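Local atomic coordinates of histone-lysine N-methyltransferase family member SUVH9 (Arabidopsis thaliana, PDB entry 4NJ5), a protein that takes part in gene silencing, lacks methyltransferase activity of its own, and may bind methylated DNA and recruit RNA polymerase V to chromatin during RNA-directed DNA methylation. Residues Tyr182-Glu185 with Val186-Arg189; Asn306-Gly309 with Ser310-Cys314; Ala323-Tyr326 with Asn327-Ile331; Cys344-Pro347 with Pro348-Asn352. One frame throughout, in Å; residues are numbered along the deposited sequence.

Contact 1. Residues Tyr182-Glu185 with Val186-Arg189; sequences YENE and VSSR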
ATOM      1  N   TYR A 182       7.073 -11.950   0.962  1.00 24.56           N
ATOM      2  CA  TYR A 182       7.526 -10.691   0.397  1.00 27.56           C
ATOM      3  C   TYR A 182       7.572  -9.619   1.475  1.00 21.82           C
ATOM      4  O   TYR A 182       6.681  -9.521   2.314  1.00 24.20           O
ATOM      5  CB  TYR A 182       6.616 -10.280  -0.763  1.00 20.68           C
ATOM      6  CG  TYR A 182       7.261  -9.349  -1.763  1.00 21.78           C
ATOM      7  CD1 TYR A 182       7.934  -9.847  -2.871  1.00 22.60           C
ATOM      8  CD2 TYR A 182       7.193  -7.973  -1.601  1.00 22.20           C
ATOM      9  CE1 TYR A 182       8.524  -9.002  -3.788  1.00 23.90           C
ATOM     10  CE2 TYR A 182       7.779  -7.119  -2.513  1.00 23.41           C
ATOM     11  CZ  TYR A 182       8.442  -7.640  -3.605  1.00 24.30           C
ATOM     12  OH  TYR A 182       9.028  -6.799  -4.516  1.00 25.78           O
ATOM     13  N   GLU A 183       8.632  -8.824   1.441  1.00 25.22           N
ATOM     14  CA  GLU A 183       8.894  -7.806   2.451  1.00 31.37           C
ATOM     15  C   GLU A 183       7.792  -6.736   2.473  1.00 30.91           C
ATOM     16  O   GLU A 183       7.512  -6.084   1.461  1.00 29.90           O
ATOM     17  CB  GLU A 183      10.261  -7.171   2.175  1.00 50.85           C
ATOM     18  CG  GLU A 183      10.789  -6.241   3.254  1.00 58.85           C
ATOM     19  CD  GLU A 183      12.211  -5.765   2.969  1.00 65.85           C
ATOM     20  OE1 GLU A 183      12.759  -6.097   1.894  1.00 68.38           O
ATOM     21  OE2 GLU A 183      12.782  -5.059   3.826  1.00 67.46           O
ATOM     22  N   ASN A 184       7.158  -6.582   3.632  1.00 30.40           N
ATOM     23  CA  ASN A 184       6.182  -5.520   3.858  1.00 27.72           C
ATOM     24  C   ASN A 184       5.978  -5.320   5.350  1.00 22.64           C
ATOM     25  O   ASN A 184       6.335  -6.179   6.148  1.00 22.97           O
ATOM     26  CB  ASN A 184       4.852  -5.834   3.172  1.00 25.86           C
ATOM     27  CG  ASN A 184       4.107  -6.968   3.840  1.00 24.16           C
ATOM     28  OD1 ASN A 184       3.357  -6.756   4.793  1.00 26.75           O
ATOM     29  ND2 ASN A 184       4.313  -8.181   3.345  1.00 24.36           N
ATOM     30  N   GLU A 185       5.380  -4.195   5.721  1.00 35.23           N
ATOM     31  CA  GLU A 185       5.332  -3.793   7.123  1.00 34.18           C
ATOM     32  C   GLU A 185       4.029  -4.145   7.848  1.00 30.41           C
ATOM     33  O   GLU A 185       3.845  -3.792   9.011  1.00 31.66           O
ATOM     34  CB  GLU A 185       5.636  -2.296   7.256  1.00 39.24           C
ATOM     35  CG  GLU A 185       7.082  -1.976   7.641  1.00 47.46           C
ATOM     36  CD  GLU A 185       8.104  -2.576   6.685  1.00 53.17           C
ATOM     37  OE1 GLU A 185       9.078  -3.196   7.167  1.00 53.05           O
ATOM     38  OE2 GLU A 185       7.944  -2.420   5.454  1.00 56.08           O
ATOM     39  N   VAL A 186       3.129  -4.851   7.172  1.00 27.61           N
ATOM     40  CA  VAL A 186       1.828  -5.168   7.767  1.00 25.98           C
ATOM     41  C   VAL A 186       1.656  -6.658   8.080  1.00 20.77           C
ATOM     42  O   VAL A 186       1.032  -7.017   9.079  1.00 21.69           O
ATOM     43  CB  VAL A 186       0.669  -4.620   6.896  1.00 40.41           C
ATOM     44  CG1 VAL A 186       1.028  -4.712   5.433  1.00 43.70           C
ATOM     45  CG2 VAL A 186      -0.646  -5.327   7.197  1.00 36.43           C
ATOM     46  N   SER A 187       2.234  -7.520   7.250  1.00 20.26           N
ATOM     47  CA  SER A 187       2.196  -8.957   7.518  1.00 20.02           C
ATOM     48  C   SER A 187       3.435  -9.681   6.995  1.00 20.23           C
ATOM     49  O   SER A 187       4.347  -9.064   6.455  1.00 20.68           O
ATOM     50  CB  SER A 187       0.937  -9.590   6.921  1.00 23.49           C
ATOM     51  OG  SER A 187       1.051  -9.717   5.515  1.00 19.90           O
ATOM     52  N   SER A 188       3.450 -10.999   7.150  1.00 26.15           N
ATOM     53  CA  SER A 188       4.597 -11.811   6.754  1.00 24.15           C
ATOM     54  C   SER A 188       4.587 -12.205   5.273  1.00 25.94           C
ATOM     55  O   SER A 188       5.568 -12.754   4.771  1.00 28.46           O
ATOM     56  CB  SER A 188       4.691 -13.061   7.632  1.00 20.98           C
ATOM     57  OG  SER A 188       3.471 -13.789   7.621  1.00 26.65           O
ATOM     58  N   ARG A 189       3.490 -11.927   4.572  1.00 20.05           N
ATOM     59  CA  ARG A 189       3.400 -12.299   3.161  1.00 20.21           C
ATOM     60  C   ARG A 189       2.602 -11.304   2.319  1.00 20.03           C
ATOM     61  O   ARG A 189       1.883 -10.459   2.845  1.00 25.21           O
ATOM     62  CB  ARG A 189       2.808 -13.707   3.006  1.00 28.19           C
ATOM     63  CG  ARG A 189       1.290 -13.747   2.824  1.00 33.25           C
ATOM     64  CD  ARG A 189       0.542 -13.211   4.037  1.00 31.53           C
ATOM     65  NE  ARG A 189       0.607 -14.115   5.179  1.00 27.44           N
ATOM     66  CZ  ARG A 189       0.017 -13.883   6.346  1.00 27.10           C
ATOM     67  NH1 ARG A 189      -0.683 -12.770   6.528  1.00 21.63           N
ATOM     68  NH2 ARG A 189       0.123 -14.766   7.331  1.00 31.11           N
TER

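Contact 2. Residues Asn306-Gly309 with Ser310-Cys314; sequences NGCG and SGCLC. With ZN (zinc ion), chain D; ZN (zinc ion), chain C; ZN (zinc ion), chain B.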
ATOM      1  N   ASN A 306       8.338   5.354  28.616  1.00 37.49           N
ATOM      2  CA  ASN A 306       8.218   4.061  27.945  1.00 37.39           C
ATOM      3  C   ASN A 306       7.518   4.134  26.592  1.00 32.72           C
ATOM      4  O   ASN A 306       7.080   3.111  26.058  1.00 27.82           O
ATOM      5  CB  ASN A 306       7.502   3.045  28.833  1.00 50.92           C
ATOM      6  CG  ASN A 306       8.453   2.278  29.721  1.00 57.85           C
ATOM      7  OD1 ASN A 306       9.309   1.539  29.237  1.00 61.73           O
ATOM      8  ND2 ASN A 306       8.302   2.438  31.029  1.00 59.81           N
ATOM      9  N   GLY A 307       7.418   5.340  26.039  1.00 29.39           N
ATOM     10  CA  GLY A 307       6.725   5.544  24.780  1.00 28.58           C
ATOM     11  C   GLY A 307       5.333   6.108  24.997  1.00 28.41           C
ATOM     12  O   GLY A 307       4.679   5.786  25.990  1.00 24.85           O
ATOM     13  N   CYS A 308       4.879   6.956  24.079  1.00 23.00           N
ATOM     14  CA  CYS A 308       3.551   7.549  24.203  1.00 26.54           C
ATOM     15  C   CYS A 308       2.461   6.493  24.126  1.00 22.77           C
ATOM     16  O   CYS A 308       2.426   5.689  23.200  1.00 22.06           O
ATOM     17  CB  CYS A 308       3.311   8.618  23.133  1.00 28.75           C
ATOM     18  SG  CYS A 308       4.190  10.170  23.411  1.00 25.26           S
ATOM     19  N   GLY A 309       1.583   6.498  25.119  1.00 23.62           N
ATOM     20  CA  GLY A 309       0.404   5.656  25.113  1.00 23.70           C
ATOM     21  C   GLY A 309      -0.832   6.523  24.985  1.00 23.94           C
ATOM     22  O   GLY A 309      -1.108   7.063  23.916  1.00 22.76           O
ATOM     23  N   SER A 310      -1.567   6.672  26.084  1.00 31.68           N
ATOM     24  CA  SER A 310      -2.786   7.476  26.098  1.00 34.88           C
ATOM     25  C   SER A 310      -2.794   8.476  27.250  1.00 36.18           C
ATOM     26  O   SER A 310      -2.282   8.193  28.332  1.00 39.54           O
ATOM     27  CB  SER A 310      -4.020   6.577  26.207  1.00 47.41           C
ATOM     28  OG  SER A 310      -4.301   5.928  24.980  1.00 51.40           O
ATOM     29  N   GLY A 311      -3.379   9.644  27.011  1.00 37.09           N
ATOM     30  CA  GLY A 311      -3.596  10.620  28.063  1.00 36.82           C
ATOM     31  C   GLY A 311      -2.411  11.500  28.414  1.00 37.42           C
ATOM     32  O   GLY A 311      -2.398  12.130  29.471  1.00 42.31           O
ATOM     33  N   CYS A 312      -1.412  11.554  27.539  1.00 26.51           N
ATOM     34  CA  CYS A 312      -0.272  12.431  27.785  1.00 26.75           C
ATOM     35  C   CYS A 312      -0.471  13.799  27.135  1.00 26.48           C
ATOM     36  O   CYS A 312      -1.442  14.021  26.409  1.00 26.04           O
ATOM     37  CB  CYS A 312       1.032  11.790  27.308  1.00 26.02           C
ATOM     38  SG  CYS A 312       1.453  12.092  25.579  1.00 26.15           S
ATOM     39  N   LEU A 313       0.456  14.711  27.415  1.00 38.45           N
ATOM     40  CA  LEU A 313       0.394  16.084  26.919  1.00 36.74           C
ATOM     41  C   LEU A 313       0.402  16.154  25.394  1.00 36.00           C
ATOM     42  O   LEU A 313      -0.379  16.899  24.792  1.00 25.41           O
ATOM     43  CB  LEU A 313       1.560  16.898  27.491  1.00 39.86           C
ATOM     44  CG  LEU A 313       2.153  18.019  26.629  1.00 43.37           C
ATOM     45  CD1 LEU A 313       1.227  19.224  26.563  1.00 47.19           C
ATOM     46  CD2 LEU A 313       3.531  18.422  27.136  1.00 45.05           C
ATOM     47  N   CYS A 314       1.283  15.377  24.774  1.00 24.56           N
ATOM     48  CA  CYS A 314       1.392  15.365  23.322  1.00 23.31           C
ATOM     49  C   CYS A 314       0.122  14.865  22.643  1.00 22.80           C
ATOM     50  O   CYS A 314      -0.197  15.281  21.526  1.00 22.15           O
ATOM     51  CB  CYS A 314       2.611  14.559  22.883  1.00 22.63           C
ATOM     52  SG  CYS A 314       4.167  15.398  23.247  1.00 23.22           S
TER
HETATM   53 ZN    ZN D 803       3.647  11.047  25.463  1.00 36.20          ZN
HETATM   54 ZN    ZN C 802       6.321  10.203  22.557  0.90 28.62          ZN
HETATM   55 ZN    ZN B 801       5.785  13.773  23.371  1.00 32.13          ZN

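Contact 3. Residues Ala323-Tyr326 with Asn327-Ile331; sequences AYDY and NGTLI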
ATOM      1  N   ALA A 323      -1.450  10.783  16.289  1.00 24.41           N
ATOM      2  CA  ALA A 323      -1.639  10.593  14.852  1.00 22.20           C
ATOM      3  C   ALA A 323      -1.419   9.161  14.354  1.00 19.94           C
ATOM      4  O   ALA A 323      -2.054   8.740  13.392  1.00 19.48           O
ATOM      5  CB  ALA A 323      -0.763  11.559  14.073  1.00 22.73           C
ATOM      6  N   TYR A 324      -0.528   8.414  15.000  1.00 19.22           N
ATOM      7  CA  TYR A 324      -0.114   7.121  14.462  1.00 20.97           C
ATOM      8  C   TYR A 324      -0.416   5.955  15.391  1.00 24.97           C
ATOM      9  O   TYR A 324      -0.490   6.125  16.609  1.00 28.28           O
ATOM     10  CB  TYR A 324       1.383   7.128  14.152  1.00 16.51           C
ATOM     11  CG  TYR A 324       1.886   8.418  13.557  1.00 16.24           C
ATOM     12  CD1 TYR A 324       1.883   8.622  12.184  1.00 18.14           C
ATOM     13  CD2 TYR A 324       2.375   9.431  14.367  1.00 16.56           C
ATOM     14  CE1 TYR A 324       2.352   9.802  11.637  1.00 15.98           C
ATOM     15  CE2 TYR A 324       2.844  10.613  13.832  1.00 19.52           C
ATOM     16  CZ  TYR A 324       2.833  10.794  12.466  1.00 17.06           C
ATOM     17  OH  TYR A 324       3.300  11.976  11.931  1.00 16.30           O
ATOM     18  N   ASP A 325      -0.579   4.769  14.806  1.00 20.10           N
ATOM     19  CA  ASP A 325      -0.700   3.546  15.592  1.00 19.59           C
ATOM     20  C   ASP A 325       0.690   3.068  16.015  1.00 18.57           C
ATOM     21  O   ASP A 325       1.678   3.774  15.803  1.00 17.55           O
ATOM     22  CB  ASP A 325      -1.489   2.451  14.842  1.00 17.81           C
ATOM     23  CG  ASP A 325      -0.797   1.962  13.563  1.00 24.49           C
ATOM     24  OD1 ASP A 325       0.375   2.312  13.302  1.00 23.16           O
ATOM     25  OD2 ASP A 325      -1.440   1.192  12.815  1.00 27.09           O
ATOM     26  N   TYR A 326       0.773   1.877  16.597  1.00 18.41           N
ATOM     27  CA  TYR A 326       2.061   1.368  17.066  1.00 21.94           C
ATOM     28  C   TYR A 326       2.931   0.777  15.958  1.00 26.48           C
ATOM     29  O   TYR A 326       4.025   0.284  16.220  1.00 31.59           O
ATOM     30  CB  TYR A 326       1.869   0.363  18.207  1.00 19.74           C
ATOM     31  CG  TYR A 326       1.423   1.019  19.490  1.00 20.41           C
ATOM     32  CD1 TYR A 326       2.353   1.489  20.415  1.00 20.81           C
ATOM     33  CD2 TYR A 326       0.073   1.190  19.770  1.00 20.47           C
ATOM     34  CE1 TYR A 326       1.948   2.101  21.589  1.00 21.45           C
ATOM     35  CE2 TYR A 326      -0.340   1.801  20.938  1.00 22.30           C
ATOM     36  CZ  TYR A 326       0.600   2.254  21.845  1.00 23.87           C
ATOM     37  OH  TYR A 326       0.186   2.859  23.008  1.00 25.27           O
ATOM     38  N   ASN A 327       2.447   0.834  14.721  1.00 28.54           N
ATOM     39  CA  ASN A 327       3.208   0.332  13.584  1.00 30.03           C
ATOM     40  C   ASN A 327       3.731   1.491  12.735  1.00 30.56           C
ATOM     41  O   ASN A 327       4.330   1.286  11.677  1.00 33.30           O
ATOM     42  CB  ASN A 327       2.349  -0.612  12.741  1.00 35.79           C
ATOM     43  CG  ASN A 327       3.175  -1.540  11.870  1.00 38.85           C
ATOM     44  OD1 ASN A 327       4.300  -1.901  12.218  1.00 39.24           O
ATOM     45  ND2 ASN A 327       2.616  -1.934  10.729  1.00 36.16           N
ATOM     46  N   GLY A 328       3.496   2.710  13.210  1.00 32.29           N
ATOM     47  CA  GLY A 328       3.952   3.909  12.527  1.00 28.59           C
ATOM     48  C   GLY A 328       3.002   4.381  11.442  1.00 24.77           C
ATOM     49  O   GLY A 328       3.352   5.229  10.623  1.00 27.22           O
ATOM     50  N   THR A 329       1.790   3.832  11.447  1.00 17.64           N
ATOM     51  CA  THR A 329       0.818   4.083  10.385  1.00 18.34           C
ATOM     52  C   THR A 329      -0.153   5.201  10.752  1.00 18.68           C
ATOM     53  O   THR A 329      -0.689   5.228  11.861  1.00 20.62           O
ATOM     54  CB  THR A 329       0.017   2.799  10.063  1.00 19.58           C
ATOM     55  OG1 THR A 329       0.923   1.712   9.841  1.00 23.03           O
ATOM     56  CG2 THR A 329      -0.844   2.991   8.826  1.00 17.55           C
ATOM     57  N   LEU A 330      -0.373   6.124   9.820  1.00 17.04           N
ATOM     58  CA  LEU A 330      -1.345   7.194  10.028  1.00 19.15           C
ATOM     59  C   LEU A 330      -2.742   6.603  10.210  1.00 20.53           C
ATOM     60  O   LEU A 330      -3.181   5.781   9.408  1.00 16.47           O
ATOM     61  CB  LEU A 330      -1.342   8.180   8.855  1.00 19.09           C
ATOM     62  CG  LEU A 330      -2.285   9.382   9.015  1.00 22.87           C
ATOM     63  CD1 LEU A 330      -1.808  10.293  10.135  1.00 19.09           C
ATOM     64  CD2 LEU A 330      -2.434  10.164   7.716  1.00 24.27           C
ATOM     65  N   ILE A 331      -3.432   7.024  11.267  1.00 27.24           N
ATOM     66  CA  ILE A 331      -4.776   6.531  11.554  1.00 28.94           C
ATOM     67  C   ILE A 331      -5.835   7.291  10.751  1.00 33.28           C
ATOM     68  O   ILE A 331      -6.669   6.684  10.077  1.00 37.13           O
ATOM     69  CB  ILE A 331      -5.097   6.614  13.061  1.00 19.02           C
ATOM     70  CG1 ILE A 331      -4.089   5.788  13.868  1.00 17.85           C
ATOM     71  CG2 ILE A 331      -6.518   6.138  13.330  1.00 18.88           C
ATOM     72  CD1 ILE A 331      -4.190   5.978  15.375  1.00 18.44           C
TER
HETATM   73  O   HOH W   1      -0.358  -0.757  10.930  1.00 29.08           O

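Contact 4. Residues Cys344-Pro347 with Pro348-Asn352; sequences CQCP and PSCRN. With ZN (zinc ion), chain C; ZN (zinc ion), chain B.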
ATOM      1  N   CYS A 344      10.493  16.028  24.736  1.00 28.17           N
ATOM      2  CA  CYS A 344       9.809  14.828  25.214  1.00 30.14           C
ATOM      3  C   CYS A 344      10.784  13.795  25.774  1.00 32.72           C
ATOM      4  O   CYS A 344      11.930  13.696  25.332  1.00 37.00           O
ATOM      5  CB  CYS A 344       8.950  14.213  24.110  1.00 29.39           C
ATOM      6  SG  CYS A 344       7.655  15.320  23.520  1.00 24.04           S
ATOM      7  N   GLN A 345      10.319  13.029  26.755  1.00 33.18           N
ATOM      8  CA  GLN A 345      11.167  12.069  27.447  1.00 30.40           C
ATOM      9  C   GLN A 345      10.954  10.647  26.944  1.00 31.16           C
ATOM     10  O   GLN A 345      11.539   9.700  27.469  1.00 31.08           O
ATOM     11  CB  GLN A 345      10.933  12.153  28.955  1.00 30.69           C
ATOM     12  CG  GLN A 345      11.391  13.469  29.558  1.00 33.05           C
ATOM     13  CD  GLN A 345      10.927  13.652  30.988  1.00 38.74           C
ATOM     14  OE1 GLN A 345       9.734  13.792  31.249  1.00 42.19           O
ATOM     15  NE2 GLN A 345      11.871  13.653  31.923  1.00 39.79           N
ATOM     16  N   CYS A 346      10.114  10.500  25.927  1.00 32.77           N
ATOM     17  CA  CYS A 346       9.938   9.207  25.286  1.00 32.40           C
ATOM     18  C   CYS A 346      11.173   8.873  24.453  1.00 33.32           C
ATOM     19  O   CYS A 346      11.849   9.772  23.954  1.00 31.53           O
ATOM     20  CB  CYS A 346       8.669   9.190  24.425  1.00 27.07           C
ATOM     21  SG  CYS A 346       8.507  10.582  23.289  1.00 23.31           S
ATOM     22  N   PRO A 347      11.484   7.574  24.326  1.00 28.33           N
ATOM     23  CA  PRO A 347      12.617   7.087  23.532  1.00 28.45           C
ATOM     24  C   PRO A 347      12.323   7.179  22.034  1.00 27.02           C
ATOM     25  O   PRO A 347      11.191   7.486  21.666  1.00 25.09           O
ATOM     26  CB  PRO A 347      12.730   5.623  23.968  1.00 33.18           C
ATOM     27  CG  PRO A 347      11.346   5.249  24.350  1.00 31.18           C
ATOM     28  CD  PRO A 347      10.775   6.472  25.003  1.00 29.70           C
ATOM     29  N   PRO A 348      13.333   6.941  21.179  1.00 35.04           N
ATOM     30  CA  PRO A 348      13.140   6.939  19.725  1.00 35.57           C
ATOM     31  C   PRO A 348      12.075   5.955  19.238  1.00 39.21           C
ATOM     32  O   PRO A 348      11.500   6.166  18.169  1.00 40.68           O
ATOM     33  CB  PRO A 348      14.513   6.521  19.199  1.00 26.37           C
ATOM     34  CG  PRO A 348      15.455   7.067  20.202  1.00 29.55           C
ATOM     35  CD  PRO A 348      14.766   6.915  21.534  1.00 29.44           C
ATOM     36  N   SER A 349      11.813   4.905  20.008  1.00 35.96           N
ATOM     37  CA  SER A 349      10.848   3.887  19.599  1.00 33.67           C
ATOM     38  C   SER A 349       9.393   4.321  19.791  1.00 36.00           C
ATOM     39  O   SER A 349       8.476   3.597  19.408  1.00 40.09           O
ATOM     40  CB  SER A 349      11.090   2.584  20.360  1.00 23.25           C
ATOM     41  OG  SER A 349      10.675   2.708  21.708  1.00 24.04           O
ATOM     42  N   CYS A 350       9.183   5.489  20.393  1.00 26.27           N
ATOM     43  CA  CYS A 350       7.830   5.999  20.609  1.00 26.58           C
ATOM     44  C   CYS A 350       7.034   6.112  19.306  1.00 24.82           C
ATOM     45  O   CYS A 350       7.559   6.549  18.281  1.00 19.33           O
ATOM     46  CB  CYS A 350       7.868   7.361  21.299  1.00 25.97           C
ATOM     47  SG  CYS A 350       6.262   8.182  21.324  1.00 20.97           S
ATOM     48  N   ARG A 351       5.763   5.726  19.358  1.00 19.87           N
ATOM     49  CA  ARG A 351       4.907   5.737  18.170  1.00 20.07           C
ATOM     50  C   ARG A 351       4.633   7.143  17.634  1.00 18.23           C
ATOM     51  O   ARG A 351       4.128   7.299  16.525  1.00 17.56           O
ATOM     52  CB  ARG A 351       3.581   5.026  18.451  1.00 23.43           C
ATOM     53  CG  ARG A 351       2.633   5.803  19.357  1.00 23.26           C
ATOM     54  CD  ARG A 351       1.305   5.078  19.504  1.00 23.44           C
ATOM     55  NE  ARG A 351       0.492   5.631  20.583  1.00 22.87           N
ATOM     56  CZ  ARG A 351      -0.752   6.073  20.434  1.00 22.71           C
ATOM     57  NH1 ARG A 351      -1.337   6.030  19.246  1.00 19.49           N
ATOM     58  NH2 ARG A 351      -1.413   6.561  21.475  1.00 24.55           N
ATOM     59  N   ASN A 352       4.956   8.166  18.415  1.00 24.99           N
ATOM     60  CA  ASN A 352       4.713   9.534  17.974  1.00 23.07           C
ATOM     61  C   ASN A 352       5.972  10.196  17.413  1.00 23.25           C
ATOM     62  O   ASN A 352       6.148  11.412  17.507  1.00 26.38           O
ATOM     63  CB  ASN A 352       4.109  10.374  19.104  1.00 19.13           C
ATOM     64  CG  ASN A 352       3.370  11.594  18.585  1.00 22.91           C
ATOM     65  OD1 ASN A 352       2.840  11.584  17.472  1.00 19.07           O
ATOM     66  ND2 ASN A 352       3.347  12.658  19.382  1.00 19.61           N
TER
HETATM   67 ZN    ZN C 802       6.321  10.203  22.557  0.90 28.62          ZN
HETATM   68 ZN    ZN B 801       5.785  13.773  23.371  1.00 32.13          ZN

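Contact 1. Residues Tyr182-Glu185 with Val186-Arg189
Asn184 reaches across the loop with its amide and meets the backbone of Val186, Ser187 and Arg189. Hydrogen bonds do most of the work. The amide oxygen takes two backbone N-H groups: Val186 N lies 3.1 Å from Asn184 OD1 in an Asx turn, and Ser187 N comes closer, 2.8 Å from the same OD1 and nearly straight at 170°. On the other end of the amide, Asn184 ND2 gives a bond of 2.9 Å to Tyr182 O and a long, weak one to Arg189 O. The amide thus spans the two arms just where the chain turns back on itself. What sends it inward is chi1 of 71°, with CG lodged between the backbone N and the carbonyl carbon.

Van der Waals contact is slight: the Val186 CG1 methyl sits 3.2 Å from Asn184 OD1. Past the turn, Ser187 OG and Arg189 NH1 both bond to Phe85 O, while the charge of Arg189 is met by Asp48.

This loop joins strand 174-180 to the antiparallel strand 190-206 in the SRA domain, and the Tyr182 ring is laid against helix 228-240, with its hydroxyl bonded to Leu232 O.

Contact 2. Residues Asn306-Gly309 with Ser310-Cys314
Cys308 is shared: its SG bridges two zinc ions, each 2.3 Å away, with an angle of about 123° between the two bonds at the sulfur. One of these metals is also held by Cys312, whose SG sits 2.4 Å from it, so a single zinc ties the two arms of this loop together. The two sulfurs, Cys308 SG and Cys312 SG, stand 4.0 Å apart across that metal, as neighbouring ligands of one zinc site do. No hydrogen bond crosses between 306-309 and 310-314, and the metal does the linking.

Cys308 and Cys312 present their sulfurs differently. At Cys308, SG points opposite the carbonyl carbon (chi1 -74°); at Cys312 it is tucked between the backbone N and the carbonyl carbon (chi1 88°), which turns it back toward Cys308. Cys312 is also the N-cap of helix 313-317, and its side chain caps a backbone N beyond Cys314, giving the sulfur a second job besides metal binding.

This loop belongs to the pre-SET triangular cluster, in which nine cysteines hold three zinc ions, and supplies three of the nine. Cys302 and Cys304 complete the site of Cys308 and Cys312; Cys340, Cys346 and Cys350 complete the second site of Cys308. On the first turn of the helix, Cys314 SG binds the third zinc at 2.3 Å, together with Cys302, Cys340 and Cys344. Between the ligands the chain swings wide through Gly309, Ser310 and Gly311, and Gly311 takes a positive phi. The carbonyl of Gly309 is bonded by the guanidinium of Arg351.

Contact 3. Residues Ala323-Tyr326 with Asn327-Ile331
Asp325 OD1 is gripped by two backbone N-H groups, Thr329 N at 2.8 Å and Asn327 N at 2.9 Å, which reach it from opposite faces of the carboxylate plane. The Asn327 bond closes an Asx turn and lies well above the plane, 64° out of it; that of Thr329 is less tilted. Chi1 of 64° folds the carboxylate back over its own turn, within range of both donors. The other oxygen, Asp325 OD2, accepts from a water that also bonds Asn327 ND2 and Thr329 OG1, tying three side chains round the same loop. Asn327 ND2 further donates to Glu185 O, and Thr329 OG1 is joined to His382.

Beneath this sits a small hairpin. Residues Asp325 to Gly328 make a type I turn, whose closing bond from Gly328 N to Asp325 O is weak, and Gly328, with positive phi, supplies the G1 beta bulge. Asp325 N then bonds Thr329 O at 3.0 Å. Further out, Ile331 N meets Ala323 O at 3.1 Å, and between these bonds Tyr324 and Leu330 form a non-hydrogen-bonded antiparallel pair. Ala323 CB lies 3.7 Å above one face of the Tyr324 ring, toward its rim, while the backbone at Thr329 and Leu330 passes its edge. Leu330 CD1 approaches Ala323 CB to 4.3 Å.

Met28 and Met32 of helix 8-35 pack on the Asp325 side of the hairpin, and strands 337-338 and 469-475 receive the side chains of Tyr324 and Leu330.

Contact 4. Residues Cys344-Pro347 with Pro348-Asn352
Cys346 and Cys350 meet through metal: Cys346 SG binds one zinc at 2.3 Å and Cys350 SG binds the same ion at 2.4 Å. The third ligand here, Cys344 SG, goes to a different zinc, 3.7 Å from the first, so this short loop serves two metals. Cys350 has SG anti to its backbone N (chi1 169°), whereas Cys346 has it between N and the carbonyl carbon (chi1 50°), and the two sulfurs close on the ion from either arm.

Hydrogen bonding shapes the loop. Cys350 N donates to Pro347 O at 3.1 Å, closing a type I turn that brings Cys350 back beside Cys346; the donor stands above the carbonyl plane rather than on a lone pair. Asn352 N donates to Cys350 SG at 3.2 Å, an N-H to sulfur bond that may ease the negative charge on the thiolate.

Apolar contacts are few: Cys346 CB touches Cys350 CB at 3.7 Å, and the two proline rings follow one another at the turn.

Cys308 and Cys340 complete the Cys346 site, while Cys302, Cys314 and Cys340 complete that of Cys344; ligands bridging neighbouring ions in this way are the signature of the pre-SET triangular zinc cluster.

In the fold
Contacts 2 and 4 are two sides of one zinc cluster: they share two metals, and their cross-links are thiolate to zinc. Contact 3, in the same pre-SET region but clear of the metals, relies instead on a buried aspartate and backbone bonds. All three are partly buried, and Arg351 of contact 4 joins them, bonding Tyr324 O on the side of contact 3; Tyr326 packs against both Arg351 and Gly309. Contact 1, by contrast, lies at the surface of the SRA domain, though it likewise turns on a single side chain, an asparagine. It meets contact 3 where Glu185 O probably bonds Asn327 ND2, a junction between the two domains.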